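Aminopeptidase C (Lactobacillus rhamnosus, PDB 4K7C) is probably a papain-like cysteine aminopeptidase related to bleomycin hydrolase, removing residues from the N-termini of peptides as a six-subunit assembly. Local coordinates at residues Ala37-Thr42 against Asp340-Thr345; Ile264-Ala269 against Asp440-Leu445; Thr300-Ala305 against Thr379-Glu384; Leu332-Tyr337 against Phe404-Tyr409; Phe347-Thr350 against Asp356-Glu359. All blocks are in the same frame, centred on the assembly; numbering follows the deposited sequence.

Contact 1 (Ala37-Thr42 against Asp340-Thr345)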
# COMPACT_ATOMS: atom_id res chain seq x y z
N ALA A 37 15.25 0.04 19.55
CA ALA A 37 14.81 -1.30 19.40
C ALA A 37 15.74 -2.27 20.04
O ALA A 37 15.34 -3.39 20.38
CB ALA A 37 14.63 -1.62 17.92
N THR A 38 17.00 -1.88 20.28
CA THR A 38 17.92 -2.77 21.02
C THR A 38 17.71 -2.70 22.54
O THR A 38 17.64 -3.66 23.25
CB THR A 38 19.42 -2.50 20.61
OG1 THR A 38 19.54 -2.72 19.20
CG2 THR A 38 20.30 -3.46 21.42
N ALA A 39 17.48 -1.50 23.03
CA ALA A 39 17.38 -1.21 24.44
C ALA A 39 16.02 -1.30 25.10
O ALA A 39 15.96 -1.22 26.32
CB ALA A 39 17.87 0.22 24.65
N GLU A 40 14.94 -1.49 24.32
CA GLU A 40 13.58 -1.37 24.86
C GLU A 40 13.30 -2.64 25.74
O GLU A 40 13.73 -3.76 25.45
CB GLU A 40 12.57 -1.17 23.74
CG GLU A 40 11.20 -0.85 24.31
CD GLU A 40 10.27 -0.13 23.36
OE1 GLU A 40 10.76 0.25 22.26
OE2 GLU A 40 9.07 0.10 23.79
N ASN A 41 12.69 -2.35 26.87
CA ASN A 41 12.56 -3.24 28.02
C ASN A 41 11.11 -3.66 28.24
O ASN A 41 10.23 -2.86 28.69
CB ASN A 41 13.06 -2.43 29.19
CG ASN A 41 12.99 -3.16 30.49
OD1 ASN A 41 12.77 -4.37 30.62
ND2 ASN A 41 13.12 -2.40 31.50
N THR A 42 10.88 -4.93 28.04
CA THR A 42 9.58 -5.52 28.21
C THR A 42 9.11 -5.46 29.70
O THR A 42 7.93 -5.39 29.93
CB THR A 42 9.59 -6.91 27.67
OG1 THR A 42 9.76 -6.80 26.27
CG2 THR A 42 8.31 -7.62 27.94
N ASP A 340 21.89 2.69 29.54
CA ASP A 340 23.13 2.68 30.35
C ASP A 340 23.68 1.26 30.36
O ASP A 340 24.86 1.05 30.16
CB ASP A 340 22.91 3.19 31.79
CG ASP A 340 22.16 4.55 31.90
OD1 ASP A 340 21.13 4.79 31.17
OD2 ASP A 340 22.60 5.37 32.77
N ASP A 341 22.79 0.29 30.54
CA ASP A 341 23.18 -1.10 30.54
C ASP A 341 23.74 -1.51 29.19
O ASP A 341 24.84 -2.13 29.07
CB ASP A 341 21.97 -2.00 30.70
CG ASP A 341 21.46 -2.10 32.14
OD1 ASP A 341 22.17 -1.64 33.09
OD2 ASP A 341 20.34 -2.69 32.30
N LEU A 342 23.06 -1.10 28.11
CA LEU A 342 23.48 -1.47 26.74
C LEU A 342 24.87 -0.98 26.38
O LEU A 342 25.70 -1.76 25.89
CB LEU A 342 22.53 -0.85 25.72
CG LEU A 342 22.79 -1.04 24.23
CD1 LEU A 342 23.05 -2.47 23.81
CD2 LEU A 342 21.56 -0.49 23.45
N PHE A 343 25.15 0.27 26.72
CA PHE A 343 26.41 0.89 26.39
C PHE A 343 27.49 0.84 27.51
O PHE A 343 28.58 1.40 27.29
CB PHE A 343 26.23 2.33 25.97
CG PHE A 343 25.49 2.51 24.70
CD1 PHE A 343 26.15 2.36 23.48
CD2 PHE A 343 24.15 2.61 24.70
CE1 PHE A 343 25.52 2.50 22.30
CE2 PHE A 343 23.47 2.73 23.47
CZ PHE A 343 24.16 2.71 22.28
N ASN A 344 27.17 0.21 28.60
CA ASN A 344 28.00 0.18 29.80
C ASN A 344 28.47 1.57 30.14
O ASN A 344 29.68 1.80 30.37
CB ASN A 344 29.19 -0.82 29.66
CG ASN A 344 29.85 -1.06 30.98
OD1 ASN A 344 29.18 -0.97 32.03
ND2 ASN A 344 31.17 -1.31 30.96
N THR A 345 27.55 2.55 30.18
CA THR A 345 27.93 3.95 30.33
C THR A 345 26.82 4.56 31.19
O THR A 345 25.63 4.27 30.99
CB THR A 345 27.97 4.68 28.98
OG1 THR A 345 29.00 4.12 28.18
CG2 THR A 345 28.24 6.17 29.10

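Contact 2 (Ile264-Ala269 against Asp440-Leu445)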
# COMPACT_ATOMS: atom_id res chain seq x y z
N ILE A 264 4.86 25.18 38.20
CA ILE A 264 6.06 24.53 37.59
C ILE A 264 6.84 23.83 38.65
O ILE A 264 6.64 24.08 39.85
CB ILE A 264 6.93 25.51 36.78
CG1 ILE A 264 7.55 26.63 37.63
CG2 ILE A 264 6.15 26.03 35.63
CD1 ILE A 264 8.53 27.56 36.94
N ASN A 265 7.74 22.92 38.22
CA ASN A 265 8.72 22.31 39.09
C ASN A 265 10.04 22.40 38.35
O ASN A 265 10.33 21.56 37.48
CB ASN A 265 8.40 20.86 39.38
CG ASN A 265 9.45 20.20 40.18
OD1 ASN A 265 10.07 19.22 39.77
ND2 ASN A 265 9.67 20.74 41.41
N ALA A 266 10.79 23.45 38.64
CA ALA A 266 12.04 23.71 38.03
C ALA A 266 13.08 23.86 39.19
O ALA A 266 13.18 24.94 39.81
CB ALA A 266 11.92 24.91 37.19
N PRO A 267 13.74 22.77 39.56
CA PRO A 267 14.47 22.72 40.82
C PRO A 267 15.90 23.30 40.70
O PRO A 267 16.87 22.69 41.13
CB PRO A 267 14.50 21.25 41.14
CG PRO A 267 14.53 20.58 39.77
CD PRO A 267 13.55 21.41 38.98
N THR A 268 15.99 24.46 40.15
CA THR A 268 17.28 25.07 39.88
C THR A 268 17.53 26.19 40.87
O THR A 268 16.60 26.68 41.54
CB THR A 268 17.39 25.53 38.43
OG1 THR A 268 16.30 26.38 38.08
CG2 THR A 268 17.45 24.29 37.47
N ALA A 269 18.79 26.55 41.01
CA ALA A 269 19.17 27.50 42.09
C ALA A 269 18.58 28.91 41.89
O ALA A 269 18.33 29.62 42.87
CB ALA A 269 20.68 27.56 42.19
N ASP A 440 15.08 31.45 28.86
CA ASP A 440 14.87 30.49 29.99
C ASP A 440 14.16 29.23 29.56
O ASP A 440 13.25 29.25 28.73
CB ASP A 440 14.08 31.14 31.15
CG ASP A 440 14.18 30.33 32.44
OD1 ASP A 440 13.35 29.41 32.65
OD2 ASP A 440 15.05 30.71 33.26
N PRO A 441 14.51 28.05 30.19
CA PRO A 441 13.77 26.90 29.76
C PRO A 441 12.31 26.90 30.03
O PRO A 441 11.63 26.18 29.35
CB PRO A 441 14.36 25.74 30.54
CG PRO A 441 15.42 26.29 31.35
CD PRO A 441 15.72 27.67 30.95
N MSE A 442 11.83 27.60 31.03
CA MSE A 442 10.39 27.68 31.27
C MSE A 442 9.66 28.67 30.37
O MSE A 442 8.44 28.90 30.55
CB MSE A 442 10.23 28.13 32.74
CG MSE A 442 10.62 27.04 33.77
SE MSE A 442 9.75 25.34 33.74
CE MSE A 442 11.28 24.28 33.12
N GLY A 443 10.43 29.37 29.54
CA GLY A 443 9.92 30.15 28.40
C GLY A 443 9.62 29.29 27.16
O GLY A 443 9.16 29.82 26.10
N ALA A 444 9.96 27.98 27.28
CA ALA A 444 9.69 27.00 26.22
C ALA A 444 8.18 27.05 25.97
O ALA A 444 7.33 27.19 26.90
CB ALA A 444 10.10 25.59 26.60
N LEU A 445 7.90 27.03 24.67
CA LEU A 445 6.56 27.00 24.17
C LEU A 445 6.38 25.57 23.61
O LEU A 445 7.18 25.05 22.77
CB LEU A 445 6.39 28.02 23.05
CG LEU A 445 6.63 29.51 23.28
CD1 LEU A 445 6.14 30.34 22.09
CD2 LEU A 445 5.96 29.98 24.55

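Contact 3 (Thr300-Ala305 against Thr379-Glu384)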
# COMPACT_ATOMS: atom_id res chain seq x y z
N THR A 300 4.63 18.38 46.38
CA THR A 300 3.48 19.33 46.50
C THR A 300 2.78 19.44 45.12
O THR A 300 1.56 19.32 44.99
CB THR A 300 3.96 20.73 46.91
OG1 THR A 300 4.75 20.69 48.15
CG2 THR A 300 2.81 21.69 47.07
N PHE A 301 3.61 19.53 44.08
CA PHE A 301 3.14 19.61 42.68
C PHE A 301 2.28 18.39 42.41
O PHE A 301 1.13 18.50 41.91
CB PHE A 301 4.46 19.65 41.82
CG PHE A 301 4.31 19.77 40.36
CD1 PHE A 301 4.71 20.95 39.71
CD2 PHE A 301 4.02 18.65 39.59
CE1 PHE A 301 4.70 21.06 38.34
CE2 PHE A 301 3.96 18.77 38.21
CZ PHE A 301 4.34 19.94 37.56
N LYS A 302 2.86 17.20 42.66
CA LYS A 302 2.12 15.97 42.39
C LYS A 302 0.86 15.81 43.25
O LYS A 302 -0.19 15.31 42.80
CB LYS A 302 3.04 14.75 42.58
CG LYS A 302 3.95 14.50 41.43
CD LYS A 302 5.21 13.68 41.78
CE LYS A 302 4.87 12.28 42.14
NZ LYS A 302 5.99 11.46 42.62
N ASP A 303 0.97 16.15 44.55
CA ASP A 303 -0.24 16.07 45.42
C ASP A 303 -1.39 16.92 44.97
O ASP A 303 -2.51 16.48 45.03
CB ASP A 303 0.12 16.46 46.84
CG ASP A 303 0.93 15.37 47.56
OD1 ASP A 303 0.94 14.19 47.12
OD2 ASP A 303 1.51 15.73 48.61
N LEU A 304 -1.10 18.12 44.42
CA LEU A 304 -2.14 18.95 43.78
C LEU A 304 -2.78 18.33 42.59
O LEU A 304 -3.99 18.34 42.44
CB LEU A 304 -1.58 20.31 43.37
CG LEU A 304 -1.04 21.19 44.52
CD1 LEU A 304 -0.28 22.33 44.03
CD2 LEU A 304 -2.16 21.70 45.43
N ALA A 305 -1.95 17.72 41.71
CA ALA A 305 -2.52 17.00 40.59
C ALA A 305 -3.45 15.89 40.98
O ALA A 305 -4.52 15.74 40.39
CB ALA A 305 -1.42 16.49 39.63
N THR A 379 1.67 5.29 41.06
CA THR A 379 2.67 4.45 40.32
C THR A 379 2.79 4.82 38.83
O THR A 379 3.83 4.57 38.19
CB THR A 379 2.30 2.97 40.50
OG1 THR A 379 0.99 2.75 40.01
CG2 THR A 379 2.37 2.58 41.97
N LYS A 380 1.66 5.31 38.30
CA LYS A 380 1.50 5.61 36.90
C LYS A 380 0.29 6.52 36.71
O LYS A 380 -0.57 6.58 37.55
CB LYS A 380 1.39 4.36 36.01
CG LYS A 380 0.38 3.35 36.42
CD LYS A 380 0.61 1.98 35.79
CE LYS A 380 -0.46 0.97 36.20
NZ LYS A 380 -0.03 -0.30 35.56
N TRP A 381 0.35 7.29 35.61
CA TRP A 381 -0.56 8.37 35.30
C TRP A 381 -1.09 8.12 33.91
O TRP A 381 -0.35 7.69 32.98
CB TRP A 381 0.18 9.69 35.27
CG TRP A 381 0.88 10.03 36.58
CD1 TRP A 381 2.08 9.57 36.98
CD2 TRP A 381 0.46 11.00 37.55
NE1 TRP A 381 2.40 10.07 38.25
CE2 TRP A 381 1.40 10.95 38.61
CE3 TRP A 381 -0.72 11.81 37.70
CZ2 TRP A 381 1.27 11.73 39.75
CZ3 TRP A 381 -0.81 12.62 38.80
CH2 TRP A 381 0.15 12.56 39.83
N LYS A 382 -2.39 8.39 33.75
CA LYS A 382 -3.05 8.24 32.48
C LYS A 382 -3.03 9.55 31.73
O LYS A 382 -3.39 10.64 32.25
CB LYS A 382 -4.48 7.74 32.63
CG LYS A 382 -5.24 7.57 31.34
CD LYS A 382 -6.65 7.01 31.54
CE LYS A 382 -7.18 6.50 30.20
NZ LYS A 382 -8.65 6.35 30.17
N VAL A 383 -2.65 9.47 30.46
CA VAL A 383 -2.33 10.67 29.68
C VAL A 383 -3.13 10.73 28.39
O VAL A 383 -3.02 9.85 27.51
CB VAL A 383 -0.83 10.73 29.35
CG1 VAL A 383 -0.45 11.93 28.44
CG2 VAL A 383 -0.11 10.81 30.61
N GLU A 384 -3.93 11.77 28.25
CA GLU A 384 -4.58 12.00 26.98
C GLU A 384 -3.69 12.73 26.04
O GLU A 384 -3.26 13.88 26.30
CB GLU A 384 -5.94 12.80 27.12
CG GLU A 384 -6.57 13.07 25.74
CD GLU A 384 -7.87 13.84 25.84
OE1 GLU A 384 -8.13 14.36 26.95
OE2 GLU A 384 -8.51 14.05 24.80

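Contact 4 (Leu332-Tyr337 against Phe404-Tyr409)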
# COMPACT_ATOMS: atom_id res chain seq x y z
N LEU A 332 5.71 6.25 28.66
CA LEU A 332 6.62 7.25 29.13
C LEU A 332 7.15 6.69 30.47
O LEU A 332 6.46 6.76 31.49
CB LEU A 332 5.87 8.57 29.34
CG LEU A 332 4.99 9.13 28.22
CD1 LEU A 332 4.33 10.50 28.49
CD2 LEU A 332 5.78 9.22 26.96
N ASP A 333 8.33 6.11 30.49
CA ASP A 333 8.80 5.41 31.66
C ASP A 333 10.33 5.48 31.56
O ASP A 333 10.94 5.18 30.51
CB ASP A 333 8.28 3.93 31.75
CG ASP A 333 8.70 3.19 33.03
OD1 ASP A 333 9.34 3.83 33.96
OD2 ASP A 333 8.41 1.95 33.05
N THR A 334 10.94 5.93 32.67
CA THR A 334 12.39 5.89 32.82
C THR A 334 12.96 4.47 32.56
O THR A 334 14.11 4.37 32.21
CB THR A 334 12.81 6.35 34.21
OG1 THR A 334 12.11 5.58 35.17
CG2 THR A 334 12.54 7.80 34.41
N ASN A 335 12.15 3.42 32.72
CA ASN A 335 12.59 2.04 32.48
C ASN A 335 12.31 1.50 31.06
O ASN A 335 12.71 0.33 30.79
CB ASN A 335 12.01 1.03 33.54
CG ASN A 335 12.46 1.35 34.96
OD1 ASN A 335 11.65 1.23 35.98
ND2 ASN A 335 13.69 1.73 35.08
N ILE A 336 11.69 2.29 30.19
CA ILE A 336 11.30 1.77 28.86
C ILE A 336 12.49 1.37 28.03
O ILE A 336 12.39 0.41 27.23
CB ILE A 336 10.26 2.65 28.13
CG1 ILE A 336 9.70 1.94 26.93
CG2 ILE A 336 10.89 3.98 27.65
CD1 ILE A 336 8.96 0.67 27.22
N TYR A 337 13.62 2.05 28.24
CA TYR A 337 14.90 1.68 27.62
C TYR A 337 15.91 1.48 28.70
O TYR A 337 15.83 2.13 29.72
CB TYR A 337 15.42 2.75 26.68
CG TYR A 337 14.44 3.14 25.59
CD1 TYR A 337 14.06 2.26 24.59
CD2 TYR A 337 13.90 4.43 25.54
CE1 TYR A 337 13.18 2.66 23.59
CE2 TYR A 337 13.01 4.86 24.57
CZ TYR A 337 12.62 3.97 23.58
OH TYR A 337 11.75 4.33 22.62
N PHE A 404 7.35 10.94 35.54
CA PHE A 404 6.67 12.23 35.91
C PHE A 404 7.67 13.07 36.74
O PHE A 404 7.89 14.24 36.46
CB PHE A 404 5.46 11.83 36.79
CG PHE A 404 4.54 12.95 37.09
CD1 PHE A 404 3.28 12.94 36.55
CD2 PHE A 404 4.94 14.07 37.86
CE1 PHE A 404 2.39 13.97 36.80
CE2 PHE A 404 4.02 15.12 38.12
CZ PHE A 404 2.74 15.02 37.58
N ASP A 405 8.32 12.46 37.71
CA ASP A 405 9.31 13.17 38.54
C ASP A 405 10.35 13.89 37.75
O ASP A 405 10.78 14.99 38.06
CB ASP A 405 9.98 12.23 39.58
CG ASP A 405 9.05 11.78 40.68
OD1 ASP A 405 7.90 12.26 40.76
OD2 ASP A 405 9.46 10.89 41.46
N GLN A 406 10.86 13.22 36.73
CA GLN A 406 11.95 13.75 36.00
C GLN A 406 11.53 14.70 34.90
O GLN A 406 12.20 15.70 34.66
CB GLN A 406 12.76 12.61 35.31
CG GLN A 406 13.55 11.60 36.14
CD GLN A 406 14.41 12.26 37.18
OE1 GLN A 406 15.14 13.22 36.95
NE2 GLN A 406 14.29 11.75 38.35
N PHE A 407 10.44 14.40 34.18
CA PHE A 407 10.21 15.00 32.90
C PHE A 407 8.93 15.85 32.78
O PHE A 407 8.72 16.49 31.74
CB PHE A 407 10.27 13.98 31.72
CG PHE A 407 11.59 13.29 31.65
CD1 PHE A 407 12.76 14.04 31.51
CD2 PHE A 407 11.72 11.95 31.89
CE1 PHE A 407 14.02 13.40 31.48
CE2 PHE A 407 12.96 11.32 31.88
CZ PHE A 407 14.11 12.06 31.67
N VAL A 408 8.13 15.86 33.82
CA VAL A 408 7.02 16.82 33.88
C VAL A 408 7.47 18.11 34.57
O VAL A 408 8.02 18.05 35.71
CB VAL A 408 5.85 16.26 34.62
CG1 VAL A 408 4.68 17.32 34.86
CG2 VAL A 408 5.30 15.04 33.91
N TYR A 409 7.23 19.24 33.90
CA TYR A 409 7.63 20.54 34.37
C TYR A 409 6.48 21.48 34.75
O TYR A 409 6.76 22.41 35.50
CB TYR A 409 8.49 21.26 33.39
CG TYR A 409 9.78 20.49 33.02
CD1 TYR A 409 10.86 20.54 33.83
CD2 TYR A 409 9.88 19.78 31.81
CE1 TYR A 409 12.03 19.84 33.57
CE2 TYR A 409 11.10 19.13 31.51
CZ TYR A 409 12.17 19.18 32.39
OH TYR A 409 13.35 18.53 32.10

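Contact 5 (Phe347-Thr350 against Asp356-Glu359)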
# COMPACT_ATOMS: atom_id res chain seq x y z
N PHE A 347 24.48 7.50 32.05
CA PHE A 347 23.91 8.63 31.32
C PHE A 347 23.05 9.54 32.24
O PHE A 347 22.30 10.39 31.77
CB PHE A 347 23.03 8.14 30.19
CG PHE A 347 23.76 7.46 29.06
CD1 PHE A 347 24.63 8.15 28.26
CD2 PHE A 347 23.53 6.12 28.82
CE1 PHE A 347 25.29 7.49 27.22
CE2 PHE A 347 24.19 5.46 27.81
CZ PHE A 347 25.02 6.17 26.97
N THR A 348 23.18 9.34 33.54
CA THR A 348 22.38 10.06 34.58
C THR A 348 22.70 11.50 34.67
O THR A 348 23.86 11.90 34.75
CB THR A 348 22.68 9.45 35.96
OG1 THR A 348 22.37 8.07 35.91
CG2 THR A 348 21.74 10.05 37.05
N MSE A 349 21.63 12.29 34.61
CA MSE A 349 21.64 13.70 35.01
C MSE A 349 20.45 13.95 35.94
O MSE A 349 19.42 13.26 35.90
CB MSE A 349 21.52 14.62 33.82
CG MSE A 349 22.56 14.35 32.74
SE MSE A 349 22.49 15.61 31.27
CE MSE A 349 23.07 17.35 32.02
N THR A 350 20.58 14.92 36.86
CA THR A 350 19.47 15.34 37.64
C THR A 350 18.57 16.28 36.80
O THR A 350 18.97 16.83 35.79
CB THR A 350 19.94 16.16 38.90
OG1 THR A 350 20.49 17.41 38.48
CG2 THR A 350 20.95 15.36 39.82
N ASP A 356 19.59 23.19 33.31
CA ASP A 356 20.70 24.10 33.26
C ASP A 356 21.57 23.83 32.05
O ASP A 356 22.21 24.75 31.53
CB ASP A 356 21.55 24.06 34.55
CG ASP A 356 20.92 24.76 35.74
OD1 ASP A 356 19.99 25.56 35.57
OD2 ASP A 356 21.33 24.44 36.83
N TYR A 357 21.70 22.55 31.66
CA TYR A 357 22.65 22.21 30.59
C TYR A 357 21.94 21.98 29.28
O TYR A 357 22.59 21.56 28.33
CB TYR A 357 23.51 20.98 30.98
CG TYR A 357 24.66 21.39 31.89
CD1 TYR A 357 25.99 21.52 31.37
CD2 TYR A 357 24.42 21.72 33.20
CE1 TYR A 357 26.99 21.94 32.19
CE2 TYR A 357 25.43 22.19 34.00
CZ TYR A 357 26.73 22.26 33.50
OH TYR A 357 27.80 22.68 34.27
N GLY A 358 20.65 22.36 29.15
CA GLY A 358 20.04 22.33 27.79
C GLY A 358 19.59 20.98 27.26
O GLY A 358 19.21 20.82 26.08
N GLU A 359 19.61 20.00 28.14
CA GLU A 359 19.24 18.65 27.81
C GLU A 359 17.70 18.47 27.78
O GLU A 359 17.23 17.69 26.99
CB GLU A 359 19.87 17.69 28.81
CG GLU A 359 19.43 16.20 28.70
CD GLU A 359 19.48 15.59 27.29
OE1 GLU A 359 20.29 16.01 26.47
OE2 GLU A 359 18.72 14.62 27.08

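Contact 1 (Ala37-Thr42 against Asp340-Thr345)
The CA atoms of A39 and L342 lie 6.5 Å apart, the closest CA pair across the contact, where the last residue of helix 23-39 meets the final turn of the short helix 339-343. The bridge between them is apolar and depends on one inserted side chain. L342 has CG anti to its amide nitrogen (chi1 177°), which carries both methyls across the gap to the other helix. There CD1 and CD2 both rest against the methyl of T38, with T38 CG2 at 3.8 Å from L342 CD1 and equally close to CD2; the two side chains cross at roughly a right angle. L342 CD2 also reaches A39 CB at 3.9 Å, so the leucine fork covers two consecutive residues. T38 splits its functions: CG2 faces the leucine, while OG1 hydrogen-bonds back to G34 O, so the hydroxyl is satisfied within its own helix. All three touching residues are buried. The turn that presents L342 is closed by a Schellman motif: N344 has positive phi, and T345 N bonds to D340 O at 3.1 Å. The hydroxyl of T345 adds a bond to F343 O, 2.9 Å from T345 OG1, approaching from above the carbonyl plane. Other copies of the protein surround the junction: A29 of the second subunit packs on T38, and R213 of the third subunit hydrogen-bonds F343 O and N344 O. Further back along helix 23-39 of the same chain, L26 and V30 extend the surface on which L342 rests, and V30 also touches T38.

Contact 2 (Ile264-Ala269 against Asp440-Leu445)
M442 closes an Asx turn begun by D440 and lies in the 3-10 turn 441-443 of the C-terminal tail; its side chain lies against I264 and A266. It is modelled as selenomethionine, and SE is its main point of contact: A266 CB lies 4.1 Å from M442 SE, as does I264 CD1. I264 CD1 comes closer still to M442 CG, at 3.8 Å. This reach follows from an extended outer chain (chi2 174°) on a CG1 placed between backbone N and carbonyl carbon, the crowded position. M442 folds at both chi2 and chi3, which turns its CE back toward A266 CB, 4.2 Å away. The tail turn is fixed by bonds of its own. M442 N donates to D440 OD1 at 2.9 Å with an N-H...O angle of 164°, meeting the carboxylate on its anti side, and G443 N bonds to D440 O. The other carboxylate oxygen, D440 OD2, forms a salt bridge with K271, while M442 O accepts from Q141 NE2. L355 of helix 351-356 covers M442 as well. A C-terminal tail anchored against the body of the domain in this way is consistent with the bleomycin hydrolase group, in which the chain end runs into the active-site cleft.

Contact 3 (Thr300-Ala305 against Thr379-Glu384)
K302 NZ is gripped by two carboxylates of helix 401-407, forming salt bridges with D401 OD2 and with D405 OD1. The same D401 accepts, through OD1, the indole N-H of W381, so a single carboxylate positions both the lysine and the tryptophan that meet in this contact. Between the polar ends the aliphatic chain of K302 runs beside the indole, K302 CG being 4.2 Å from W381 CZ2. The carbonyl of K302 also approaches the ring: K302 O lies near the ring plane at the edge, 4.1 Å from W381 CH2. One turn on, A305 CB meets W381 CZ3 at 4.0 Å, obliquely. Three points of one helix thus line the six-membered end of the indole. Here helix 298-310 packs on strand 377-384, which pairs antiparallel with 364-374 and 396-400, as expected for the beta half of a papain-like peptidase. The nearest CA atoms, those of A305 and W381, are 10.3 Å apart, and the tryptophan side chain reaches more than half-way across. W381 has CG anti to its carbonyl carbon (chi1 -59°), and with chi2 at 82° the six-membered ring leads, so that CZ3 and CH2 are atoms that reach the helix. F404 stacks on the indole and touches the K302 side chain too. V371 on the adjacent strand 364-374 gives W381 a further neighbour.

Contact 4 (Leu332-Tyr337 against Phe404-Tyr409)
T334 CG2 touches Q406 CG at 4.3 Å and F407 CE2 at 4.4 Å, linking a type I beta turn, D333 to I336, with the last turn of helix 401-407. These are light van der Waals contacts made by one methyl. It meets the phenyl ring obliquely, and just 71 Å² of surface is buried between the segments. The next shell shows what fixes each partner. On the turn side, D333 OD1 receives N335 N at 3.1 Å in an Asx turn; the N-H...O angle is 170°, but the donor stands almost perpendicular above the carboxylate plane. S400 OG hydrogen-bonds the same oxygen, and S44 OG binds D333 OD2, so the aspartate that organises the turn is itself held at both oxygens. I336 N bonds to D333 O at 3.0 Å and completes the turn. On the helix side, Q406 bends back (chi2 -48°), and its OE1 accepts from R354 NH1 of helix 351-356, which also packs on F407. Beyond these, K351 NZ bonds D405 O and V408 O where the helix gives way to strand 408-414. Within the helix, Q406 CB rests 3.6 Å above the plane of the F407 ring, over its centre.

Contact 5 (Phe347-Thr350 against Asp356-Glu359)
M349, modelled as selenomethionine, makes the tight part of this contact: its CE lies 3.8 Å from Y357 CB, and its SE lies 4.0 Å from E359 CG. Around these points the backbones are far apart, the nearest CA atoms, M349 and E359, being separated by 9.1 Å, so one long side chain does the bridging. It runs extended to the selenium and then bends (chi3 68°), swinging the methyl toward the base of Y357, whose side chain it crosses at about a right angle. E359 instead crosses obliquely, E359 CB being 4.2 Å from M349 SE. The other residues form a looser margin. T348, T350 and G358 are exposed and take no part in the packing, though two of them delimit helix 351-356 between the segments: T350 OG1 caps E353 N, and G358, at positive phi, is the C-prime residue of a Schellman motif. L178 of the third subunit packs on both M349 and E359. E359 meets selenium with its methylenes, while OE1 forms a salt bridge to R181 of the third subunit and OE2 accepts from Q323 NE2, which would probably keep the carboxylate ionised beside its apolar neighbours.

Contact 4 touches contacts 1, 2 and 3, and contact 2 touches 3, 4 and 5. Contact 4 joins contact 1 through N41, whose N meets I336 O and whose ND2 meets N335 O, both at 2.8 Å. It joins contact 2 through N265 N and Y409 O, 2.9 Å apart, with M442 CE 3.8 Å from Y409 CD1. Contact 3 meets it through K302 NZ and D405 OD1, 2.8 Å apart, their centres about 12 Å apart. Contact 5 bonds to contact 1, from F347 N to D340 OD2 at 2.9 Å, both abutting the third subunit, and touches contact 2 where T268 CG2 lies 3.4 Å from D356 OD1. Contacts 1 and 2 are farthest apart, about 29 Å between centres.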